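Local coordinates for protein glycosyl hydrolase, family 38 (Enterococcus faecalis, PDB 5KBP) that probably hydrolyses alpha-mannosidic linkages in carbohydrates as a family 38 glycoside hydrolase, and probably binds a metal ion, at residues A[314-319]-A[374-379]; A[322-327]-A[381-386]. All coordinates share one frame; numbering follows the deposited sequence.

Interaction 1 of 2, residues A[314-319]-A[374-379]; sequences QRQLEN and NANDVG. With SO4 (sulfate ion), chain F.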
loop_
_atom_site.group_PDB
_atom_site.type_symbol
_atom_site.label_atom_id
_atom_site.label_comp_id
_atom_site.label_asym_id
_atom_site.label_seq_id
_atom_site.Cartn_x
_atom_site.Cartn_y
_atom_site.Cartn_z
ATOM N N GLN A 314 16.622 2.554 4.458
ATOM C CA GLN A 314 17.598 2.012 5.399
ATOM C C GLN A 314 18.529 3.101 5.918
ATOM O O GLN A 314 18.791 3.184 7.124
ATOM C CB GLN A 314 18.393 0.886 4.738
ATOM C CG GLN A 314 17.621 -0.419 4.606
ATOM C CD GLN A 314 18.336 -1.430 3.734
ATOM O OE1 GLN A 314 18.214 -2.638 3.937
ATOM N NE2 GLN A 314 19.084 -0.940 2.753
ATOM N N ARG A 315 19.038 3.951 5.022
ATOM C CA ARG A 315 19.857 5.078 5.460
ATOM C C ARG A 315 19.058 6.032 6.339
ATOM O O ARG A 315 19.597 6.607 7.292
ATOM C CB ARG A 315 20.422 5.819 4.250
ATOM C CG ARG A 315 21.303 4.964 3.356
ATOM C CD ARG A 315 22.567 4.536 4.074
ATOM N NE ARG A 315 23.011 3.212 3.651
ATOM C CZ ARG A 315 22.665 2.080 4.256
ATOM N NH1 ARG A 315 23.114 0.917 3.803
ATOM N NH2 ARG A 315 21.869 2.111 5.317
ATOM N N GLN A 316 17.769 6.204 6.037
ATOM C CA GLN A 316 16.927 7.097 6.825
ATOM C C GLN A 316 16.790 6.618 8.265
ATOM O O GLN A 316 16.704 7.437 9.187
ATOM C CB GLN A 316 15.549 7.224 6.173
ATOM C CG GLN A 316 14.572 8.111 6.923
ATOM C CD GLN A 316 14.980 9.569 6.903
ATOM O OE1 GLN A 316 15.456 10.076 5.889
ATOM N NE2 GLN A 316 14.802 10.249 8.029
ATOM N N LEU A 317 16.777 5.304 8.481
ATOM C CA LEU A 317 16.635 4.749 9.820
ATOM C C LEU A 317 17.983 4.556 10.511
ATOM O O LEU A 317 18.172 5.008 11.644
ATOM C CB LEU A 317 15.879 3.418 9.761
ATOM C CG LEU A 317 14.405 3.469 9.351
ATOM C CD1 LEU A 317 13.821 2.067 9.241
ATOM C CD2 LEU A 317 13.611 4.306 10.340
ATOM N N GLU A 318 18.927 3.895 9.838
ATOM C CA GLU A 318 20.188 3.541 10.485
ATOM C C GLU A 318 21.078 4.760 10.694
ATOM O O GLU A 318 21.725 4.891 11.740
ATOM C CB GLU A 318 20.928 2.492 9.654
ATOM C CG GLU A 318 20.101 1.274 9.290
ATOM C CD GLU A 318 20.702 0.495 8.136
ATOM O OE1 GLU A 318 21.823 0.840 7.709
ATOM O OE2 GLU A 318 20.051 -0.454 7.653
ATOM N N ASN A 319 21.125 5.661 9.715
ATOM C CA ASN A 319 22.132 6.712 9.679
ATOM C C ASN A 319 21.563 8.113 9.857
ATOM O O ASN A 319 22.333 9.079 9.856
ATOM C CB ASN A 319 22.911 6.631 8.363
ATOM C CG ASN A 319 23.421 5.231 8.077
ATOM O OD1 ASN A 319 22.939 4.555 7.169
ATOM N ND2 ASN A 319 24.398 4.786 8.858
ATOM N N ASN A 374 5.525 4.163 3.923
ATOM C CA ASN A 374 5.134 4.268 5.325
ATOM C C ASN A 374 6.348 4.221 6.245
ATOM O O ASN A 374 6.468 5.028 7.174
ATOM C CB ASN A 374 4.143 3.158 5.675
ATOM C CG ASN A 374 2.781 3.374 5.043
ATOM O OD1 ASN A 374 2.402 4.503 4.731
ATOM N ND2 ASN A 374 2.037 2.290 4.853
ATOM N N ALA A 375 7.259 3.275 6.006
ATOM C CA ALA A 375 8.474 3.204 6.811
ATOM C C ALA A 375 9.312 4.465 6.651
ATOM O O ALA A 375 9.870 4.977 7.630
ATOM C CB ALA A 375 9.288 1.968 6.429
ATOM N N ASN A 376 9.398 4.989 5.426
ATOM C CA ASN A 376 10.199 6.186 5.183
ATOM C C ASN A 376 9.615 7.398 5.898
ATOM O O ASN A 376 10.356 8.226 6.438
ATOM C CB ASN A 376 10.310 6.444 3.679
ATOM C CG ASN A 376 11.257 7.582 3.350
ATOM O OD1 ASN A 376 12.439 7.538 3.688
ATOM N ND2 ASN A 376 10.745 8.601 2.669
ATOM N N ASP A 377 8.284 7.516 5.920
ATOM C CA ASP A 377 7.657 8.659 6.573
ATOM C C ASP A 377 7.808 8.597 8.088
ATOM O O ASP A 377 7.881 9.644 8.743
ATOM C CB ASP A 377 6.182 8.744 6.188
ATOM C CG ASP A 377 5.983 9.053 4.718
ATOM O OD1 ASP A 377 6.896 9.646 4.106
ATOM O OD2 ASP A 377 4.915 8.704 4.174
ATOM N N VAL A 378 7.848 7.393 8.661
ATOM C CA VAL A 378 8.102 7.271 10.094
ATOM C C VAL A 378 9.538 7.668 10.410
ATOM O O VAL A 378 9.801 8.354 11.406
ATOM C CB VAL A 378 7.785 5.845 10.579
ATOM C CG1 VAL A 378 8.172 5.686 12.038
ATOM C CG2 VAL A 378 6.311 5.536 10.391
ATOM N N GLY A 379 10.487 7.250 9.569
ATOM C CA GLY A 379 11.864 7.670 9.755
ATOM C C GLY A 379 12.051 9.167 9.622
ATOM O O GLY A 379 12.884 9.757 10.316
HETATM S S SO4 F . 12.204 11.344 0.422
HETATM O O1 SO4 F . 10.956 11.416 1.175
HETATM O O2 SO4 F . 12.762 12.685 0.274
HETATM O O3 SO4 F . 13.156 10.502 1.140
HETATM O O4 SO4 F . 11.948 10.774 -0.897
#

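Interaction 2 of 2, residues A[322-327]-A[381-386]; sequences EPLAAM and FLADEA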
loop_
_atom_site.group_PDB
_atom_site.type_symbol
_atom_site.label_atom_id
_atom_site.label_comp_id
_atom_site.label_asym_id
_atom_site.label_seq_id
_atom_site.Cartn_x
_atom_site.Cartn_y
_atom_site.Cartn_z
ATOM N N GLU A 322 17.913 7.199 13.866
ATOM C CA GLU A 322 18.449 6.624 15.099
ATOM C C GLU A 322 19.596 7.434 15.689
ATOM O O GLU A 322 19.577 7.682 16.909
ATOM C CB GLU A 322 18.855 5.166 14.854
ATOM C CG GLU A 322 17.683 4.209 14.717
ATOM C CD GLU A 322 18.120 2.762 14.607
ATOM O OE1 GLU A 322 19.335 2.517 14.462
ATOM O OE2 GLU A 322 17.248 1.870 14.671
ATOM N N PRO A 323 20.613 7.866 14.928
ATOM C CA PRO A 323 21.665 8.691 15.552
ATOM C C PRO A 323 21.147 10.006 16.107
ATOM O O PRO A 323 21.582 10.436 17.184
ATOM C CB PRO A 323 22.664 8.909 14.405
ATOM C CG PRO A 323 22.424 7.775 13.472
ATOM C CD PRO A 323 20.949 7.533 13.531
ATOM N N LEU A 324 20.223 10.661 15.400
ATOM C CA LEU A 324 19.653 11.906 15.909
ATOM C C LEU A 324 18.818 11.659 17.159
ATOM O O LEU A 324 18.886 12.433 18.121
ATOM C CB LEU A 324 18.813 12.581 14.825
ATOM C CG LEU A 324 19.582 13.254 13.686
ATOM C CD1 LEU A 324 18.626 13.705 12.590
ATOM C CD2 LEU A 324 20.396 14.426 14.207
ATOM N N ALA A 325 18.026 10.583 17.166
ATOM C CA ALA A 325 17.234 10.261 18.346
ATOM C C ALA A 325 18.113 9.831 19.513
ATOM O O ALA A 325 17.769 10.089 20.672
ATOM C CB ALA A 325 16.214 9.171 18.019
ATOM N N ALA A 326 19.244 9.177 19.230
ATOM C CA ALA A 326 20.160 8.801 20.300
ATOM C C ALA A 326 20.773 10.033 20.956
ATOM O O ALA A 326 20.981 10.058 22.174
ATOM C CB ALA A 326 21.252 7.879 19.759
ATOM N N MET A 327 21.064 11.068 20.163
ATOM C CA MET A 327 21.567 12.313 20.733
ATOM C C MET A 327 20.457 13.089 21.430
ATOM O O MET A 327 20.685 13.698 22.482
ATOM C CB MET A 327 22.210 13.174 19.644
ATOM C CG MET A 327 23.408 12.540 18.958
ATOM S SD MET A 327 24.110 13.622 17.698
ATOM C CE MET A 327 25.370 12.558 16.999
ATOM N N PHE A 381 9.611 11.443 10.331
ATOM C CA PHE A 381 8.998 12.023 11.523
ATOM C C PHE A 381 9.937 11.930 12.719
ATOM O O PHE A 381 10.153 12.916 13.433
ATOM C CB PHE A 381 7.672 11.323 11.825
ATOM C CG PHE A 381 7.048 11.731 13.133
ATOM C CD1 PHE A 381 7.337 11.043 14.305
ATOM C CD2 PHE A 381 6.167 12.798 13.192
ATOM C CE1 PHE A 381 6.765 11.419 15.507
ATOM C CE2 PHE A 381 5.590 13.176 14.391
ATOM C CZ PHE A 381 5.891 12.484 15.549
ATOM N N LEU A 382 10.500 10.744 12.956
ATOM C CA LEU A 382 11.377 10.556 14.107
ATOM C C LEU A 382 12.649 11.386 13.989
ATOM O O LEU A 382 13.168 11.868 15.003
ATOM C CB LEU A 382 11.714 9.073 14.267
ATOM C CG LEU A 382 10.523 8.174 14.606
ATOM C CD1 LEU A 382 10.941 6.711 14.665
ATOM C CD2 LEU A 382 9.885 8.611 15.917
ATOM N N ALA A 383 13.161 11.568 12.770
ATOM C CA ALA A 383 14.338 12.411 12.591
ATOM C C ALA A 383 14.005 13.878 12.834
ATOM O O ALA A 383 14.816 14.616 13.404
ATOM C CB ALA A 383 14.921 12.215 11.192
ATOM N N ASP A 384 12.815 14.316 12.416
ATOM C CA ASP A 384 12.429 15.709 12.618
ATOM C C ASP A 384 12.103 15.997 14.077
ATOM O O ASP A 384 12.288 17.129 14.538
ATOM C CB ASP A 384 11.239 16.063 11.728
ATOM C CG ASP A 384 11.563 15.945 10.253
ATOM O OD1 ASP A 384 12.754 16.064 9.895
ATOM O OD2 ASP A 384 10.629 15.734 9.451
ATOM N N GLU A 385 11.613 14.999 14.816
ATOM C CA GLU A 385 11.376 15.184 16.244
ATOM C C GLU A 385 12.690 15.351 16.996
ATOM O O GLU A 385 12.843 16.275 17.803
ATOM C CB GLU A 385 10.583 14.004 16.806
ATOM C CG GLU A 385 9.147 13.928 16.325
ATOM C CD GLU A 385 8.364 15.184 16.636
ATOM O OE1 GLU A 385 8.190 16.018 15.724
ATOM O OE2 GLU A 385 7.935 15.340 17.798
ATOM N N ALA A 386 13.651 14.460 16.741
ATOM C CA ALA A 386 14.962 14.576 17.373
ATOM C C ALA A 386 15.675 15.849 16.936
ATOM O O ALA A 386 16.368 16.489 17.736
ATOM C CB ALA A 386 15.810 13.349 17.041
#

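Interaction 1 of 2, residues A[314-319]-A[374-379]
Q316 lays its side chain over the backbone of G379, with CG 3.8 Å from G379 C and the amide reaching on to the carbonyl. With CG anti to the backbone N (chi1 179°) and the chain bent at chi2, NE2 is carried to G379 O at 3.0 Å; the bond is weak, its N-H···O angle 148°. The lack of a side chain at G379 is what admits Q316 CG and L317 CD2, the latter 3.8 Å from G379 CA. N376 crosses Q316 at about a right angle, the two amide planes 86° apart, and OD1 of N376 meets CG of Q316 at 3.9 Å without bonding to its amide. The other end of the N376 amide turns to a sulfate ion, probably from the crystallisation liquor, to which ND2 gives two weak hydrogen bonds, the shorter 3.2 Å long to O1; K312 also binds this ion. On helix 304-332, R315 NH2 forms a salt bridge with E318 OE1 (2.7 Å); E318 OE2 is hydrogen-bonded to S99 OG and R315 NE to Q800 OE1. W344 of helix 337-348 packs on L317. The arrangement is roughly parallel packing of two helices, with a glycine at the meeting point, in the alpha-mannosidase middle domain.

Interaction 2 of 2, residues A[322-327]-A[381-386]
Two long helices of the alpha-mannosidase middle domain, 304-332 and 362-393, pack side by side here through three alanines and a leucine, running in roughly the same direction with 33° between the short segment axes and 8.3 Å at closest approach. The contact rests chiefly on L324 and the methyl group of A386. A386 CB points at the other helix and rests on the backbone where L324 joins A325, 3.4 Å from L324 O and 3.5 Å from A325 N. The same methyl lies against the side chain of L324, CB to CB 3.8 Å, and more loosely against the CB of A325. L324 reaches back along helix 362-393: with CG beside the backbone N and anti to the carbonyl carbon (chi1 -74°), CD1 arrives 4.2 Å from A383 CB and 4.0 Å from A383 O. No hydrogen bond joins the two segments; they meet by van der Waals packing of aliphatic groups on each other and on backbone atoms, and the CA atoms of A325 and A386 come within 5.0 Å. P323 kinks helix 304-332, its N having no hydrogen to bond to the turn before. On helix 362-393, F381 packs against E34 of the second subunit. W344 and R105 hold the carboxylate of E322. Helix 337-348 lies alongside, F340 packing on A325 and L382, while strand 829-836 covers helix 304-332, with V834 against A326.

Overall arrangement
Interactions 1 and 2 are successive parts of one interface between helices 304-332 and 362-393, their centres about 10 Å apart, and both are buried. Q316 bridges them, since its NE2 also packs 3.7 Å from A383 CB, and L317 O probably accepts a hydrogen bond from E322 N. Interaction 1, nearer the centre of the chain, is partly polar, with an amide reaching a backbone carbonyl and a sulfate beside it. In interaction 2 only aliphatic side chains take part, touching backbone as well as each other, and its segment axes lie nearer each other than those of interaction 1. Helix 337-348 packs on both, and in each the helix 362-393 segment touches the second subunit.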